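Local structure of tryptophan synthase alpha chain (Aquifex aeolicus, 2EKC) at residues R3-K7 / P93-L98; A18-M24 / T45-G51. The protein probably cleaves indoleglycerol phosphate to indole and glyceraldehyde 3-phosphate, as the alpha subunit of an enzyme that makes L-tryptophan. All coordinates share one frame; numbering follows the deposited sequence.

Overall arrangement
Both contacts reach the same closed parallel sheet of a TIM barrel. Interaction 2 pairs its first two strands, 18-24 and 47-51; interaction 1 packs helix 3-14 against the loop that leads into the third, 97-100. Their centres lie about 11 Å apart, and interaction 2 is nested inside the chain loop that interaction 1 closes. The probable hydrogen bonds Leu98 N to Leu48 O (2.7 Å) and Ile50 N to Leu98 O (2.8 Å) join strands 47-51 and 97-100. Glu49, one predicted proton acceptor, belongs to interaction 2, yet the side chain of Leu98 is about 5 Å from that of Glu49. Tyr22 stands about 4 Å from Asp60, the other, side chain to side chain.

Interaction 1: R3-K7 / P93-L98; sequences RISDK and PDIPFL
Arg3 sets CG anti to its own carbonyl carbon (chi1 -65°) and runs extended from CG to NE, which carries the guanidinium to the carbonyl of Pro93; Lys7, with CG anti to the backbone N (chi1 -178°) and two further bends, folds back over Pro96. In this TIM barrel the pairing packs the first turn of helix 3-14 against the loop entering strand 97-100. Arg3 NE donates to Pro93 O at 2.7 Å, the oxygen lying 17° out of the guanidinium plane, and NH2 adds a weak bond to the same oxygen. NH1 forms a salt bridge with Asp124, whose carboxylate also accepts from Phe97 N, so Arg3 spans two loops. With an alanine here, Pro93 O would probably lose its charged donor and Asp124 one of its partners, leaving the loop less firmly tied to the helix.

Pro96 is the apolar centre. Its CG packs 3.2 Å from Arg3 O, the carbonyl that accepts from Lys7 N in the first helical turn. Ile4 CG1 meets Pro96 CB at 3.9 Å, while Ile4 CD1 reaches inward to Leu98 CD2, the two side chains crossing at about a right angle. At the CG-CD end of the ring Lys7 lays CB and CE against it and brings NZ to 3.7 Å from Ile95 CD1; its charge is paired with Glu10, one turn on. A water donates both its hydrogens across the join, to Arg3 O at 2.8 Å and to Asp94 O at 2.6 Å.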
loop_
_atom_site.group_PDB
_atom_site.type_symbol
_atom_site.label_atom_id
_atom_site.label_comp_id
_atom_site.label_asym_id
_atom_site.label_seq_id
_atom_site.Cartn_x
_atom_site.Cartn_y
_atom_site.Cartn_z
ATOM N N ARG A 3 1.335 14.127 0.929
ATOM C CA ARG A 3 1.368 13.584 -0.424
ATOM C C ARG A 3 0.142 12.760 -0.801
ATOM O O ARG A 3 -0.263 12.752 -1.960
ATOM C CB ARG A 3 2.626 12.731 -0.631
ATOM C CG ARG A 3 3.948 13.489 -0.566
ATOM C CD ARG A 3 5.076 12.646 -1.165
ATOM N NE ARG A 3 6.353 13.354 -1.199
ATOM C CZ ARG A 3 7.166 13.488 -0.156
ATOM N NH1 ARG A 3 6.840 12.956 1.016
ATOM N NH2 ARG A 3 8.309 14.154 -0.286
ATOM N N ILE A 4 -0.439 12.058 0.166
ATOM C CA ILE A 4 -1.610 11.237 -0.120
ATOM C C ILE A 4 -2.790 12.109 -0.530
ATOM O O ILE A 4 -3.394 11.894 -1.580
ATOM C CB ILE A 4 -2.006 10.380 1.101
ATOM C CG1 ILE A 4 -0.883 9.389 1.419
ATOM C CG2 ILE A 4 -3.302 9.638 0.818
ATOM C CD1 ILE A 4 -1.120 8.559 2.659
ATOM N N SER A 5 -3.121 13.090 0.301
ATOM C CA SER A 5 -4.224 13.984 -0.017
ATOM C C SER A 5 -3.957 14.743 -1.312
ATOM O O SER A 5 -4.854 14.877 -2.144
ATOM C CB SER A 5 -4.457 14.969 1.124
ATOM O OG SER A 5 -5.098 14.316 2.203
ATOM N N ASP A 6 -2.732 15.236 -1.488
ATOM C CA ASP A 6 -2.398 15.966 -2.708
ATOM C C ASP A 6 -2.619 15.080 -3.932
ATOM O O ASP A 6 -3.186 15.515 -4.933
ATOM C CB ASP A 6 -0.936 16.430 -2.711
ATOM C CG ASP A 6 -0.627 17.441 -1.617
ATOM O OD1 ASP A 6 -1.555 18.119 -1.136
ATOM O OD2 ASP A 6 0.561 17.565 -1.253
ATOM N N LYS A 7 -2.167 13.834 -3.851
ATOM C CA LYS A 7 -2.309 12.914 -4.977
ATOM C C LYS A 7 -3.759 12.650 -5.363
ATOM O O LYS A 7 -4.104 12.677 -6.543
ATOM C CB LYS A 7 -1.613 11.584 -4.680
ATOM C CG LYS A 7 -1.685 10.586 -5.835
ATOM C CD LYS A 7 -1.055 11.143 -7.116
ATOM C CE LYS A 7 0.438 11.382 -6.951
ATOM N NZ LYS A 7 1.064 11.919 -8.195
ATOM N N PRO A 93 9.524 12.727 -6.424
ATOM C CA PRO A 93 9.206 13.658 -5.339
ATOM C C PRO A 93 7.791 13.690 -4.778
ATOM O O PRO A 93 7.613 13.842 -3.574
ATOM C CB PRO A 93 9.599 15.016 -5.922
ATOM C CG PRO A 93 10.689 14.679 -6.873
ATOM C CD PRO A 93 10.142 13.449 -7.551
ATOM N N ASP A 94 6.786 13.546 -5.635
ATOM C CA ASP A 94 5.411 13.648 -5.169
ATOM C C ASP A 94 4.590 12.369 -5.028
ATOM O O ASP A 94 3.443 12.428 -4.594
ATOM C CB ASP A 94 4.661 14.640 -6.058
ATOM C CG ASP A 94 5.482 15.884 -6.354
ATOM O OD1 ASP A 94 5.977 16.518 -5.393
ATOM O OD2 ASP A 94 5.637 16.224 -7.548
ATOM N N ILE A 95 5.157 11.223 -5.387
ATOM C CA ILE A 95 4.429 9.961 -5.263
ATOM C C ILE A 95 4.383 9.513 -3.800
ATOM O O ILE A 95 5.422 9.332 -3.162
ATOM C CB ILE A 95 5.093 8.826 -6.091
ATOM C CG1 ILE A 95 5.131 9.200 -7.577
ATOM C CG2 ILE A 95 4.337 7.508 -5.868
ATOM C CD1 ILE A 95 3.771 9.428 -8.204
ATOM N N PRO A 96 3.177 9.338 -3.243
ATOM C CA PRO A 96 3.059 8.903 -1.846
ATOM C C PRO A 96 3.682 7.517 -1.650
ATOM O O PRO A 96 3.445 6.610 -2.452
ATOM C CB PRO A 96 1.547 8.867 -1.624
ATOM C CG PRO A 96 1.034 9.879 -2.575
ATOM C CD PRO A 96 1.850 9.627 -3.812
ATOM N N PHE A 97 4.474 7.362 -0.590
ATOM C CA PHE A 97 5.110 6.088 -0.262
ATOM C C PHE A 97 4.485 5.540 1.021
ATOM O O PHE A 97 4.497 6.208 2.057
ATOM C CB PHE A 97 6.617 6.256 -0.010
ATOM C CG PHE A 97 7.443 6.491 -1.253
ATOM C CD1 PHE A 97 6.850 6.677 -2.494
ATOM C CD2 PHE A 97 8.834 6.547 -1.159
ATOM C CE1 PHE A 97 7.624 6.918 -3.626
ATOM C CE2 PHE A 97 9.620 6.789 -2.283
ATOM C CZ PHE A 97 9.012 6.976 -3.522
ATOM N N LEU A 98 3.954 4.324 0.953
ATOM C CA LEU A 98 3.349 3.685 2.120
ATOM C C LEU A 98 4.187 2.477 2.498
ATOM O O LEU A 98 4.367 1.560 1.688
ATOM C CB LEU A 98 1.925 3.220 1.816
ATOM C CG LEU A 98 0.840 4.261 1.572
ATOM C CD1 LEU A 98 -0.468 3.544 1.287
ATOM C CD2 LEU A 98 0.705 5.169 2.784
HETATM O O HOH W 1 1.346 13.829 -3.990
#

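Interaction 2: A18-M24 / T45-G51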
loop_
_atom_site.group_PDB
_atom_site.type_symbol
_atom_site.label_atom_id
_atom_site.label_comp_id
_atom_site.label_asym_id
_atom_site.label_seq_id
_atom_site.Cartn_x
_atom_site.Cartn_y
_atom_site.Cartn_z
ATOM N N ALA A 18 -6.764 5.979 -8.452
ATOM C CA ALA A 18 -5.373 5.685 -8.138
ATOM C C ALA A 18 -4.986 4.226 -8.320
ATOM O O ALA A 18 -5.783 3.324 -8.072
ATOM C CB ALA A 18 -5.068 6.108 -6.704
ATOM N N LEU A 19 -3.759 4.006 -8.781
ATOM C CA LEU A 19 -3.231 2.657 -8.912
ATOM C C LEU A 19 -2.186 2.571 -7.809
ATOM O O LEU A 19 -1.223 3.345 -7.795
ATOM C CB LEU A 19 -2.550 2.423 -10.261
ATOM C CG LEU A 19 -1.731 1.119 -10.284
ATOM C CD1 LEU A 19 -2.625 -0.065 -9.921
ATOM C CD2 LEU A 19 -1.103 0.910 -11.650
ATOM N N VAL A 20 -2.398 1.660 -6.868
ATOM C CA VAL A 20 -1.469 1.463 -5.761
ATOM C C VAL A 20 -0.704 0.179 -6.062
ATOM O O VAL A 20 -1.304 -0.891 -6.130
ATOM C CB VAL A 20 -2.235 1.307 -4.430
ATOM C CG1 VAL A 20 -1.266 1.108 -3.287
ATOM C CG2 VAL A 20 -3.099 2.531 -4.186
ATOM N N SER A 21 0.608 0.286 -6.261
ATOM C CA SER A 21 1.429 -0.880 -6.576
ATOM C C SER A 21 2.236 -1.337 -5.373
ATOM O O SER A 21 2.872 -0.533 -4.683
ATOM C CB SER A 21 2.369 -0.569 -7.744
ATOM O OG SER A 21 1.625 -0.188 -8.886
ATOM N N TYR A 22 2.216 -2.643 -5.142
ATOM C CA TYR A 22 2.903 -3.244 -4.015
ATOM C C TYR A 22 3.999 -4.204 -4.472
ATOM O O TYR A 22 3.738 -5.157 -5.211
ATOM C CB TYR A 22 1.844 -3.952 -3.150
ATOM C CG TYR A 22 2.324 -4.766 -1.967
ATOM C CD1 TYR A 22 3.452 -4.399 -1.234
ATOM C CD2 TYR A 22 1.606 -5.891 -1.551
ATOM C CE1 TYR A 22 3.858 -5.140 -0.115
ATOM C CE2 TYR A 22 1.999 -6.634 -0.437
ATOM C CZ TYR A 22 3.124 -6.255 0.273
ATOM O OH TYR A 22 3.515 -7.004 1.363
ATOM N N LEU A 23 5.232 -3.924 -4.050
ATOM C CA LEU A 23 6.389 -4.758 -4.371
ATOM C C LEU A 23 7.187 -4.965 -3.086
ATOM O O LEU A 23 7.089 -4.164 -2.157
ATOM C CB LEU A 23 7.282 -4.087 -5.429
ATOM C CG LEU A 23 6.823 -4.096 -6.892
ATOM C CD1 LEU A 23 7.782 -3.257 -7.734
ATOM C CD2 LEU A 23 6.779 -5.528 -7.405
ATOM N N MET A 24 7.973 -6.036 -3.039
ATOM C CA MET A 24 8.778 -6.364 -1.860
ATOM C C MET A 24 10.251 -6.007 -2.039
ATOM O O MET A 24 10.863 -6.366 -3.040
ATOM C CB MET A 24 8.660 -7.864 -1.559
ATOM C CG MET A 24 9.443 -8.328 -0.335
ATOM S SD MET A 24 8.656 -7.810 1.205
ATOM C CE MET A 24 7.165 -8.771 1.123
ATOM N N THR A 45 2.126 4.280 -11.681
ATOM C CA THR A 45 1.755 4.016 -10.293
ATOM C C THR A 45 1.545 5.355 -9.576
ATOM O O THR A 45 2.387 6.248 -9.651
ATOM C CB THR A 45 2.856 3.190 -9.578
ATOM O OG1 THR A 45 2.860 1.853 -10.101
ATOM C CG2 THR A 45 2.617 3.144 -8.082
ATOM N N ASP A 46 0.415 5.491 -8.887
ATOM C CA ASP A 46 0.091 6.726 -8.171
ATOM C C ASP A 46 0.511 6.708 -6.710
ATOM O O ASP A 46 0.872 7.741 -6.145
ATOM C CB ASP A 46 -1.408 6.986 -8.259
ATOM C CG ASP A 46 -1.873 7.152 -9.688
ATOM O OD1 ASP A 46 -1.444 8.137 -10.322
ATOM O OD2 ASP A 46 -2.649 6.299 -10.178
ATOM N N ILE A 47 0.445 5.532 -6.101
ATOM C CA ILE A 47 0.812 5.365 -4.699
ATOM C C ILE A 47 1.599 4.072 -4.593
ATOM O O ILE A 47 1.174 3.033 -5.104
ATOM C CB ILE A 47 -0.439 5.269 -3.799
ATOM C CG1 ILE A 47 -1.217 6.584 -3.849
ATOM C CG2 ILE A 47 -0.026 4.938 -2.358
ATOM C CD1 ILE A 47 -2.553 6.528 -3.133
ATOM N N LEU A 48 2.742 4.135 -3.927
ATOM C CA LEU A 48 3.591 2.965 -3.789
ATOM C C LEU A 48 3.512 2.316 -2.416
ATOM O O LEU A 48 3.513 3.006 -1.399
ATOM C CB LEU A 48 5.044 3.360 -4.075
ATOM C CG LEU A 48 6.077 2.239 -4.148
ATOM C CD1 LEU A 48 5.775 1.369 -5.365
ATOM C CD2 LEU A 48 7.477 2.827 -4.244
ATOM N N GLU A 49 3.414 0.987 -2.389
ATOM C CA GLU A 49 3.416 0.259 -1.127
ATOM C C GLU A 49 4.759 -0.470 -1.125
ATOM O O GLU A 49 5.033 -1.289 -2.010
ATOM C CB GLU A 49 2.287 -0.768 -1.037
ATOM C CG GLU A 49 0.886 -0.207 -1.135
ATOM C CD GLU A 49 -0.159 -1.224 -0.705
ATOM O OE1 GLU A 49 0.053 -2.429 -0.952
ATOM O OE2 GLU A 49 -1.191 -0.819 -0.127
ATOM N N ILE A 50 5.587 -0.163 -0.136
ATOM C CA ILE A 50 6.916 -0.753 -0.017
ATOM C C ILE A 50 6.915 -1.885 1.001
ATOM O O ILE A 50 6.693 -1.653 2.189
ATOM C CB ILE A 50 7.936 0.330 0.417
ATOM C CG1 ILE A 50 7.890 1.503 -0.572
ATOM C CG2 ILE A 50 9.335 -0.268 0.493
ATOM C CD1 ILE A 50 8.846 2.670 -0.232
ATOM N N GLY A 51 7.165 -3.108 0.533
ATOM C CA GLY A 51 7.164 -4.260 1.423
ATOM C C GLY A 51 8.415 -4.431 2.271
ATOM O O GLY A 51 9.525 -4.473 1.748
#
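Strands 18-24 and 47-51 run parallel, their axes 4.7 Å apart at closest and inclined by 18°, with bridges from Val20-Ile47 through Met24-Gly51. Ser21 N donates to Ile47 O, and Ser21 O accepts from Glu49 N at 2.8 Å; further along, Leu23 N makes a weak bond to Glu49 O, and Gly51 N donates to Leu23 O. At the start of the pair Leu19 O is gripped twice, by Asp46 N in the carbonyl plane and by Ile47 N from a position tilted off that plane. Asp46 returns a side-chain bond: OD2 uses its anti lone pair to accept from Leu19 N at 2.9 Å, and also forms a salt bridge with Lys257. Ser21 OG donates to Thr45 OG1 at 2.7 Å, and that threonine hydroxyl is bonded in turn to Val40 O of helix 30-42.

This is the first beta-alpha-beta unit of the TIM barrel: strand 18-24, helix 30-42, strand 47-51. Val20, Tyr22, Ile47 and Glu49 share one face of the sheet. With CG anti to the carbonyl carbon (chi1 -61°) and an extended chain beyond, Glu49, a predicted proton acceptor, crosses the side chains of both Val20 and Tyr22 at about a right angle. Val20 CG1 presses on its CG at 3.3 Å, and OE1 lies 3.2 Å from Tyr22 CB, the carboxylate plane turned 78° from the phenol ring. These contacts probably limit how far the carboxylate can swing. Val20 CG2 packs against Ile47 CB. The Tyr22 ring presents an edge to Gly51, its CE1 3.8 Å from the glycine CA, and Met24, bent at chi2 and chi3, brings SD to 3.5 Å from Gly51 O.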